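Side-chain contacts in TSC1 N-terminal domain (Chaetomium thermophilum, PDB 7A0M), which probably binds lysosomal phosphoinositides as the N-terminal part of TSC1, helping to bring the TSC complex to lysosomes for mTORC1 regulation: residues F271-R276 and P324-I329; D101-N106 and K111-S116; F195-E200 and F229-Q234. All blocks are in the same frame, centred on the assembly; numbering follows the deposited sequence.

Contact 1: residues F271-R276 and P324-I329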
loop_
_atom_site.group_PDB
_atom_site.type_symbol
_atom_site.label_atom_id
_atom_site.label_comp_id
_atom_site.label_asym_id
_atom_site.label_seq_id
_atom_site.Cartn_x
_atom_site.Cartn_y
_atom_site.Cartn_z
ATOM N N PHE B 271 -0.670 18.512 9.491
ATOM C CA PHE B 271 0.027 18.273 8.230
ATOM C C PHE B 271 1.309 19.093 8.139
ATOM O O PHE B 271 2.332 18.600 7.650
ATOM C CB PHE B 271 -0.895 18.587 7.052
ATOM C CG PHE B 271 -2.090 17.682 6.955
ATOM C CD1 PHE B 271 -2.065 16.413 7.511
ATOM C CD2 PHE B 271 -3.238 18.098 6.302
ATOM C CE1 PHE B 271 -3.165 15.577 7.420
ATOM C CE2 PHE B 271 -4.340 17.269 6.207
ATOM C CZ PHE B 271 -4.303 16.007 6.767
ATOM N N ASN B 272 1.271 20.347 8.595
ATOM C CA ASN B 272 2.471 21.179 8.579
ATOM C C ASN B 272 3.546 20.637 9.511
ATOM O O ASN B 272 4.740 20.759 9.214
ATOM C CB ASN B 272 2.120 22.619 8.950
ATOM C CG ASN B 272 1.371 23.341 7.845
ATOM O OD1 ASN B 272 1.443 22.959 6.677
ATOM N ND2 ASN B 272 0.648 24.394 8.211
ATOM N N ILE B 273 3.146 20.049 10.641
ATOM C CA ILE B 273 4.118 19.435 11.542
ATOM C C ILE B 273 4.833 18.284 10.849
ATOM O O ILE B 273 6.056 18.134 10.968
ATOM C CB ILE B 273 3.429 18.977 12.842
ATOM C CG1 ILE B 273 3.009 20.188 13.678
ATOM C CG2 ILE B 273 4.346 18.063 13.647
ATOM C CD1 ILE B 273 2.202 19.830 14.906
ATOM N N TYR B 274 4.088 17.459 10.109
ATOM C CA TYR B 274 4.710 16.369 9.363
ATOM C C TYR B 274 5.727 16.895 8.356
ATOM O O TYR B 274 6.823 16.340 8.222
ATOM C CB TYR B 274 3.642 15.534 8.656
ATOM C CG TYR B 274 4.197 14.646 7.565
ATOM C CD1 TYR B 274 4.785 13.426 7.870
ATOM C CD2 TYR B 274 4.130 15.026 6.230
ATOM C CE1 TYR B 274 5.295 12.613 6.877
ATOM C CE2 TYR B 274 4.638 14.219 5.231
ATOM C CZ TYR B 274 5.218 13.014 5.560
ATOM O OH TYR B 274 5.724 12.206 4.567
ATOM N N ALA B 275 5.376 17.963 7.636
ATOM C CA ALA B 275 6.288 18.515 6.638
ATOM C C ALA B 275 7.548 19.076 7.285
ATOM O O ALA B 275 8.646 18.943 6.732
ATOM C CB ALA B 275 5.578 19.588 5.816
ATOM N N ARG B 276 7.412 19.709 8.453
ATOM C CA ARG B 276 8.583 20.240 9.144
ATOM C C ARG B 276 9.516 19.119 9.578
ATOM O O ARG B 276 10.733 19.190 9.372
ATOM C CB ARG B 276 8.159 21.070 10.357
ATOM C CG ARG B 276 9.340 21.725 11.057
ATOM C CD ARG B 276 9.066 22.002 12.524
ATOM N NE ARG B 276 10.166 22.743 13.137
ATOM C CZ ARG B 276 10.418 22.771 14.441
ATOM N NH1 ARG B 276 9.654 22.088 15.283
ATOM N NH2 ARG B 276 11.442 23.473 14.903
ATOM N N PRO B 324 7.963 7.989 11.166
ATOM C CA PRO B 324 7.172 6.984 10.429
ATOM C C PRO B 324 5.849 6.645 11.092
ATOM O O PRO B 324 4.836 6.487 10.399
ATOM C CB PRO B 324 8.108 5.767 10.382
ATOM C CG PRO B 324 9.470 6.336 10.501
ATOM C CD PRO B 324 9.338 7.513 11.417
ATOM N N GLU B 325 5.829 6.525 12.421
ATOM C CA GLU B 325 4.574 6.258 13.118
ATOM C C GLU B 325 3.604 7.424 12.989
ATOM O O GLU B 325 2.384 7.220 13.011
ATOM C CB GLU B 325 4.848 5.947 14.590
ATOM C CG GLU B 325 5.644 4.666 14.829
ATOM C CD GLU B 325 7.138 4.840 14.612
ATOM O OE1 GLU B 325 7.553 5.905 14.107
ATOM O OE2 GLU B 325 7.900 3.908 14.944
ATOM N N TYR B 326 4.121 8.648 12.856
ATOM C CA TYR B 326 3.249 9.803 12.669
ATOM C C TYR B 326 2.580 9.770 11.301
ATOM O O TYR B 326 1.397 10.107 11.173
ATOM C CB TYR B 326 4.045 11.094 12.857
ATOM C CG TYR B 326 3.200 12.347 12.869
ATOM C CD1 TYR B 326 2.033 12.413 13.618
ATOM C CD2 TYR B 326 3.578 13.469 12.144
ATOM C CE1 TYR B 326 1.260 13.560 13.637
ATOM C CE2 TYR B 326 2.813 14.620 12.157
ATOM C CZ TYR B 326 1.655 14.660 12.906
ATOM O OH TYR B 326 0.890 15.804 12.921
ATOM N N PHE B 327 3.324 9.374 10.263
ATOM C CA PHE B 327 2.718 9.170 8.951
ATOM C C PHE B 327 1.603 8.134 9.022
ATOM O O PHE B 327 0.533 8.319 8.432
ATOM C CB PHE B 327 3.788 8.743 7.942
ATOM C CG PHE B 327 3.280 8.597 6.529
ATOM C CD1 PHE B 327 2.627 7.442 6.121
ATOM C CD2 PHE B 327 3.476 9.608 5.603
ATOM C CE1 PHE B 327 2.165 7.308 4.824
ATOM C CE2 PHE B 327 3.018 9.478 4.303
ATOM C CZ PHE B 327 2.363 8.328 3.914
ATOM N N THR B 328 1.843 7.034 9.742
ATOM C CA THR B 328 0.858 5.962 9.824
ATOM C C THR B 328 -0.436 6.439 10.471
ATOM O O THR B 328 -1.532 6.128 9.989
ATOM C CB THR B 328 1.442 4.779 10.598
ATOM O OG1 THR B 328 2.484 4.171 9.825
ATOM C CG2 THR B 328 0.368 3.744 10.896
ATOM N N ILE B 329 -0.334 7.208 11.557
ATOM C CA ILE B 329 -1.541 7.622 12.264
ATOM C C ILE B 329 -2.288 8.695 11.478
ATOM O O ILE B 329 -3.525 8.732 11.494
ATOM C CB ILE B 329 -1.198 8.082 13.697
ATOM C CG1 ILE B 329 -2.461 8.140 14.559
ATOM C CG2 ILE B 329 -0.486 9.429 13.699
ATOM C CD1 ILE B 329 -3.156 6.803 14.703
#

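Contact 2: residues D101-N106 and K111-S116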
loop_
_atom_site.group_PDB
_atom_site.type_symbol
_atom_site.label_atom_id
_atom_site.label_comp_id
_atom_site.label_asym_id
_atom_site.label_seq_id
_atom_site.Cartn_x
_atom_site.Cartn_y
_atom_site.Cartn_z
ATOM N N ASP B 101 6.298 15.627 52.478
ATOM C CA ASP B 101 7.754 15.715 52.495
ATOM C C ASP B 101 8.387 14.838 53.575
ATOM O O ASP B 101 9.421 14.211 53.311
ATOM C CB ASP B 101 8.196 17.171 52.663
ATOM C CG ASP B 101 7.913 18.008 51.434
ATOM O OD1 ASP B 101 7.952 17.446 50.322
ATOM O OD2 ASP B 101 7.651 19.221 51.576
ATOM N N PRO B 102 7.832 14.764 54.795
ATOM C CA PRO B 102 8.383 13.797 55.762
ATOM C C PRO B 102 8.342 12.357 55.279
ATOM O O PRO B 102 9.285 11.598 55.529
ATOM C CB PRO B 102 7.501 14.008 57.000
ATOM C CG PRO B 102 7.072 15.418 56.906
ATOM C CD PRO B 102 6.866 15.674 55.440
ATOM N N VAL B 103 7.270 11.955 54.590
ATOM C CA VAL B 103 7.197 10.595 54.061
ATOM C C VAL B 103 8.195 10.403 52.925
ATOM O O VAL B 103 8.900 9.388 52.866
ATOM C CB VAL B 103 5.760 10.272 53.615
ATOM C CG1 VAL B 103 5.749 9.039 52.728
ATOM C CG2 VAL B 103 4.862 10.067 54.826
ATOM N N LEU B 104 8.274 11.370 52.008
ATOM C CA LEU B 104 9.162 11.235 50.856
ATOM C C LEU B 104 10.622 11.140 51.282
ATOM O O LEU B 104 11.414 10.427 50.655
ATOM C CB LEU B 104 8.957 12.407 49.897
ATOM C CG LEU B 104 7.641 12.408 49.117
ATOM C CD1 LEU B 104 7.573 13.592 48.165
ATOM C CD2 LEU B 104 7.462 11.099 48.362
ATOM N N ASP B 105 10.998 11.852 52.346
ATOM C CA ASP B 105 12.387 11.849 52.789
ATOM C C ASP B 105 12.792 10.535 53.447
ATOM O O ASP B 105 13.991 10.263 53.568
ATOM C CB ASP B 105 12.630 13.006 53.760
ATOM C CG ASP B 105 12.453 14.363 53.107
ATOM O OD1 ASP B 105 12.514 14.440 51.863
ATOM O OD2 ASP B 105 12.249 15.353 53.841
ATOM N N ASN B 106 11.827 9.717 53.874
ATOM C CA ASN B 106 12.113 8.471 54.578
ATOM C C ASN B 106 11.482 7.259 53.899
ATOM O O ASN B 106 11.364 6.199 54.524
ATOM C CB ASN B 106 11.647 8.563 56.031
ATOM C CG ASN B 106 12.328 9.686 56.790
ATOM O OD1 ASN B 106 13.424 9.516 57.320
ATOM N ND2 ASN B 106 11.676 10.842 56.845
ATOM N N LYS B 111 10.328 1.145 56.792
ATOM C CA LYS B 111 9.521 0.130 56.133
ATOM C C LYS B 111 8.037 0.461 56.218
ATOM O O LYS B 111 7.544 0.935 57.245
ATOM C CB LYS B 111 9.766 -1.243 56.745
ATOM C CG LYS B 111 9.029 -2.312 55.979
ATOM C CD LYS B 111 9.024 -3.655 56.650
ATOM C CE LYS B 111 8.244 -4.643 55.787
ATOM N NZ LYS B 111 6.801 -4.315 55.619
ATOM N N GLY B 112 7.322 0.198 55.122
ATOM C CA GLY B 112 5.897 0.423 55.054
ATOM C C GLY B 112 5.467 1.870 55.044
ATOM O O GLY B 112 4.303 2.144 54.734
ATOM N N LEU B 113 6.362 2.809 55.365
ATOM C CA LEU B 113 5.980 4.217 55.401
ATOM C C LEU B 113 5.545 4.700 54.025
ATOM O O LEU B 113 4.538 5.405 53.896
ATOM C CB LEU B 113 7.144 5.056 55.929
ATOM C CG LEU B 113 6.948 6.571 55.978
ATOM C CD1 LEU B 113 5.724 6.926 56.807
ATOM C CD2 LEU B 113 8.190 7.250 56.532
ATOM N N ALA B 114 6.298 4.336 52.985
ATOM C CA ALA B 114 5.914 4.706 51.627
ATOM C C ALA B 114 4.591 4.059 51.240
ATOM O O ALA B 114 3.711 4.708 50.665
ATOM C CB ALA B 114 7.018 4.314 50.645
ATOM N N ARG B 115 4.435 2.769 51.551
ATOM C CA ARG B 115 3.196 2.071 51.221
ATOM C C ARG B 115 2.027 2.587 52.051
ATOM O O ARG B 115 0.908 2.714 51.540
ATOM C CB ARG B 115 3.373 0.565 51.421
ATOM C CG ARG B 115 4.385 -0.075 50.483
ATOM C CD ARG B 115 4.516 -1.570 50.741
ATOM N NE ARG B 115 5.495 -2.190 49.853
ATOM C CZ ARG B 115 5.854 -3.468 49.910
ATOM N NH1 ARG B 115 5.317 -4.274 50.817
ATOM N NH2 ARG B 115 6.754 -3.942 49.059
ATOM N N SER B 116 2.265 2.889 53.330
ATOM C CA SER B 116 1.189 3.393 54.180
ATOM C C SER B 116 0.686 4.744 53.689
ATOM O O SER B 116 -0.523 5.000 53.683
ATOM C CB SER B 116 1.662 3.494 55.630
ATOM O OG SER B 116 0.621 3.952 56.475
#

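Contact 3: residues F195-E200 and F229-Q234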
loop_
_atom_site.group_PDB
_atom_site.type_symbol
_atom_site.label_atom_id
_atom_site.label_comp_id
_atom_site.label_asym_id
_atom_site.label_seq_id
_atom_site.Cartn_x
_atom_site.Cartn_y
_atom_site.Cartn_z
ATOM N N PHE B 195 4.115 22.993 33.530
ATOM C CA PHE B 195 5.481 22.508 33.391
ATOM C C PHE B 195 5.890 22.305 31.937
ATOM O O PHE B 195 7.089 22.324 31.637
ATOM C CB PHE B 195 5.662 21.204 34.172
ATOM C CG PHE B 195 5.615 21.381 35.664
ATOM C CD1 PHE B 195 4.408 21.362 36.344
ATOM C CD2 PHE B 195 6.783 21.565 36.387
ATOM C CE1 PHE B 195 4.369 21.529 37.718
ATOM C CE2 PHE B 195 6.749 21.728 37.759
ATOM C CZ PHE B 195 5.541 21.710 38.425
ATOM N N VAL B 196 4.928 22.109 31.033
ATOM C CA VAL B 196 5.258 22.036 29.613
ATOM C C VAL B 196 5.687 23.401 29.093
ATOM O O VAL B 196 6.550 23.495 28.210
ATOM C CB VAL B 196 4.064 21.470 28.820
ATOM C CG1 VAL B 196 4.373 21.433 27.331
ATOM C CG2 VAL B 196 3.713 20.080 29.322
ATOM N N LEU B 197 5.117 24.479 29.637
ATOM C CA LEU B 197 5.466 25.820 29.185
ATOM C C LEU B 197 6.874 26.228 29.597
ATOM O O LEU B 197 7.431 27.160 29.007
ATOM C CB LEU B 197 4.454 26.838 29.714
ATOM C CG LEU B 197 3.042 26.739 29.135
ATOM C CD1 LEU B 197 2.089 27.658 29.882
ATOM C CD2 LEU B 197 3.057 27.070 27.652
ATOM N N ARG B 198 7.459 25.563 30.589
ATOM C CA ARG B 198 8.830 25.841 30.994
ATOM C C ARG B 198 9.785 24.954 30.206
ATOM O O ARG B 198 9.633 23.728 30.187
ATOM C CB ARG B 198 9.012 25.621 32.497
ATOM C CG ARG B 198 8.341 26.673 33.372
ATOM C CD ARG B 198 8.968 28.056 33.205
ATOM N NE ARG B 198 8.241 28.891 32.249
ATOM C CZ ARG B 198 8.720 29.281 31.072
ATOM N NH1 ARG B 198 9.940 28.921 30.694
ATOM N NH2 ARG B 198 7.981 30.038 30.273
ATOM N N ARG B 199 10.766 25.585 29.554
ATOM C CA ARG B 199 11.706 24.845 28.717
ATOM C C ARG B 199 12.512 23.842 29.534
ATOM O O ARG B 199 12.724 22.703 29.099
ATOM C CB ARG B 199 12.635 25.823 27.997
ATOM C CG ARG B 199 14.021 25.280 27.702
ATOM C CD ARG B 199 14.936 26.380 27.200
ATOM N NE ARG B 199 14.862 27.569 28.043
ATOM C CZ ARG B 199 15.602 27.762 29.130
ATOM N NH1 ARG B 199 16.478 26.842 29.510
ATOM N NH2 ARG B 199 15.466 28.875 29.837
ATOM N N GLU B 200 12.963 24.243 30.723
ATOM C CA GLU B 200 13.756 23.361 31.571
ATOM C C GLU B 200 12.966 22.169 32.100
ATOM O O GLU B 200 13.573 21.247 32.656
ATOM C CB GLU B 200 14.352 24.151 32.740
ATOM C CG GLU B 200 13.330 24.748 33.700
ATOM C CD GLU B 200 12.764 26.071 33.214
ATOM O OE1 GLU B 200 13.093 26.483 32.081
ATOM O OE2 GLU B 200 11.990 26.700 33.966
ATOM N N PHE B 229 -2.930 20.290 24.740
ATOM C CA PHE B 229 -2.849 19.797 23.366
ATOM C C PHE B 229 -2.212 20.826 22.439
ATOM O O PHE B 229 -1.327 20.494 21.641
ATOM C CB PHE B 229 -4.239 19.409 22.863
ATOM C CG PHE B 229 -4.227 18.698 21.541
ATOM C CD1 PHE B 229 -3.793 17.385 21.449
ATOM C CD2 PHE B 229 -4.645 19.343 20.390
ATOM C CE1 PHE B 229 -3.779 16.729 20.230
ATOM C CE2 PHE B 229 -4.636 18.693 19.170
ATOM C CZ PHE B 229 -4.202 17.385 19.090
ATOM N N GLY B 230 -2.656 22.083 22.525
ATOM C CA GLY B 230 -2.079 23.124 21.692
ATOM C C GLY B 230 -0.598 23.339 21.932
ATOM O O GLY B 230 0.143 23.679 21.005
ATOM N N ASN B 231 -0.140 23.142 23.170
ATOM C CA ASN B 231 1.273 23.327 23.473
ATOM C C ASN B 231 2.114 22.142 23.018
ATOM O O ASN B 231 3.310 22.305 22.747
ATOM C CB ASN B 231 1.465 23.577 24.969
ATOM C CG ASN B 231 1.094 24.992 25.372
ATOM O OD1 ASN B 231 1.353 25.945 24.636
ATOM N ND2 ASN B 231 0.484 25.135 26.541
ATOM N N ILE B 232 1.523 20.948 22.945
ATOM C CA ILE B 232 2.199 19.825 22.300
ATOM C C ILE B 232 2.478 20.155 20.839
ATOM O O ILE B 232 3.598 19.978 20.344
ATOM C CB ILE B 232 1.360 18.542 22.433
ATOM C CG1 ILE B 232 1.198 18.155 23.904
ATOM C CG2 ILE B 232 1.998 17.406 21.644
ATOM C CD1 ILE B 232 0.139 17.102 24.145
ATOM N N LEU B 233 1.456 20.637 20.128
ATOM C CA LEU B 233 1.637 21.036 18.736
ATOM C C LEU B 233 2.596 22.215 18.622
ATOM O O LEU B 233 3.360 22.314 17.656
ATOM C CB LEU B 233 0.286 21.389 18.115
ATOM C CG LEU B 233 -0.795 20.307 18.189
ATOM C CD1 LEU B 233 -2.008 20.698 17.356
ATOM C CD2 LEU B 233 -0.255 18.955 17.748
ATOM N N GLN B 234 2.564 23.124 19.599
ATOM C CA GLN B 234 3.457 24.278 19.567
ATOM C C GLN B 234 4.914 23.858 19.719
ATOM O O GLN B 234 5.798 24.418 19.059
ATOM C CB GLN B 234 3.056 25.271 20.657
ATOM C CG GLN B 234 3.756 26.611 20.581
ATOM C CD GLN B 234 2.915 27.733 21.153
ATOM O OE1 GLN B 234 3.333 28.891 21.171
ATOM N NE2 GLN B 234 1.704 27.402 21.593
#

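Contact 1: residues F271-R276 and P324-I329
Tyr326 and Tyr274 carry most of this contact, each laying its side chain against the neighbouring helix, with Phe327 and Ile273 completing the patch. Helices 267-278 and 323-333 form a near-antiparallel pair in this all-helical, elongated domain, an arrangement consistent with an alpha-solenoid; the axes of the short segments are 10.8 Å apart and their directions differ by 152°. The partners are far apart in sequence, 47 residues lying between the two segments.

Tyr326 extends across the interface, its CG turned opposite the backbone N (chi1 -172°), and its CE2 lies 3.7 Å from Tyr274 CB. Tyr274 N meets the same ring at its edge, in the ring plane. The same CE2 also lies 4.1 Å from Ile273 CG2, the side chains of Tyr326 and Ile273 crossing at about a right angle. The Tyr326 hydroxyl is hydrogen-bonded to Leu270 O, so the phenol spans the gap between the helices and satisfies its buried polar end on the opposite one. A leucine at this position would probably leave Leu270 O without that hydroxyl partner and open a gap beside Tyr274 CB.

The Tyr274 ring turns to Phe327 instead. The two rings meet obliquely, with centroids 5.8 Å apart and planes inclined at 55°. Tyr274 OH pairs with Ser369 OG by a hydrogen bond, which ties the ring to helix 357-373. Phe338 and Phe372 extend the aromatic cluster, and Phe327 also packs on Tyr383 of the second subunit. At the edge of the Phe327 ring, CD2 touches Tyr274 CE1 at 3.7 Å and Tyr274 OH at 3.6 Å.

Contact 2: residues D101-N106 and K111-S116
Val103 is the first residue of segment 101-106 to meet the following helix, in a helical hairpin formed by helices 89-105 and 113-125 and a short connection. Its two methyl groups divide the work. CG2 lies 3.8 Å from Leu113 CD1, whereas CG1, anti to the backbone N (chi1 164°), faces the backbone of the second helix, 4.0 Å from Leu113 O and 4.5 Å from Ala114 CA. The close backbone approach here, 6.5 Å between Val103 CA and Ala114 CA, goes with the small side chain of Ala114.

Leu104, next in sequence, packs instead on Val172 and Leu173 of helix 168-183, which also meets Ala114 through Val172.

Asn106 returns to the interface with its aliphatic part: CB is 3.7 Å from Leu113 CD2. Its amide turns back to the preceding turn, where ND2 donates a nearly straight hydrogen bond of 2.8 Å to Pro102 O, in the carbonyl plane and with the acceptor almost in the amide plane. That bond restrains the rotation of the amide. Leu113 thus places CD1 on Val103 and CD2 on Asn106, just after Gly112 at the N-cap position.

No hydrogen bond links the two segments, so their cohesion here comes from apolar contact, while the amide nitrogen of Asn106 is bonded within its own segment.

Contact 3: residues F195-E200 and F229-Q234
Asn231 ND2 is hydrogen-bonded to Asn193 OD1, two residues before segment 195-200, and the same amide is the surface on which Leu197 rests. The CD2 methyl of Leu197 lies 3.4 Å from Asn231 ND2, 3.6 Å from Asn231 OD1 and 3.7 Å from Asn231 CG, so that a single methyl contacts all three of these amide atoms. The two side chains cross at about a right angle. Asn231 has its CG anti to the carbonyl carbon, a setting (chi1 -77°) in which the amide meets both Asn193 and Leu197. Separately, Val196 CG1 stands 4.3 Å from Asn231 CB.

These contacts join the C-terminal part of helix 185-196 and the turn after it to helix 228-238, within a helical array consistent with an alpha-solenoid; helix 199-214 comes between the two along the chain. That intervening helix packs against both partners, since Ala205 and Phe206 touch Val196, and Phe206 and Leu209 touch Ile232. At the turn beyond Leu197, Arg198 and Arg199 both form salt bridges with Asp307, while Trp306, its neighbour in sequence, lies against the side chains of Asn231 and Gln234.

Overall arrangement
The contacts follow one another along the chain in the order 2, 3, 1. Contact 2 joins successive helices 89-105 and 113-125 and lies on the other side of the chain's centre from contact 1, their centres about 44 Å apart. Contact 3 lies between, its centre about 32 Å from that of contact 2 and about 19 Å from that of contact 1. Contacts 3 and 1 adjoin: Leu233 CD2 of helix 228-238 packs on Ile273 CD1 of helix 267-278 at 3.9 Å, and all four segments belong to the hamartin-family part of the chain. The contacts thus range from a hairpin of successive helices to a pairing of helices distant in sequence, consistent with an extended helical domain, and contact 1 also reaches the second subunit.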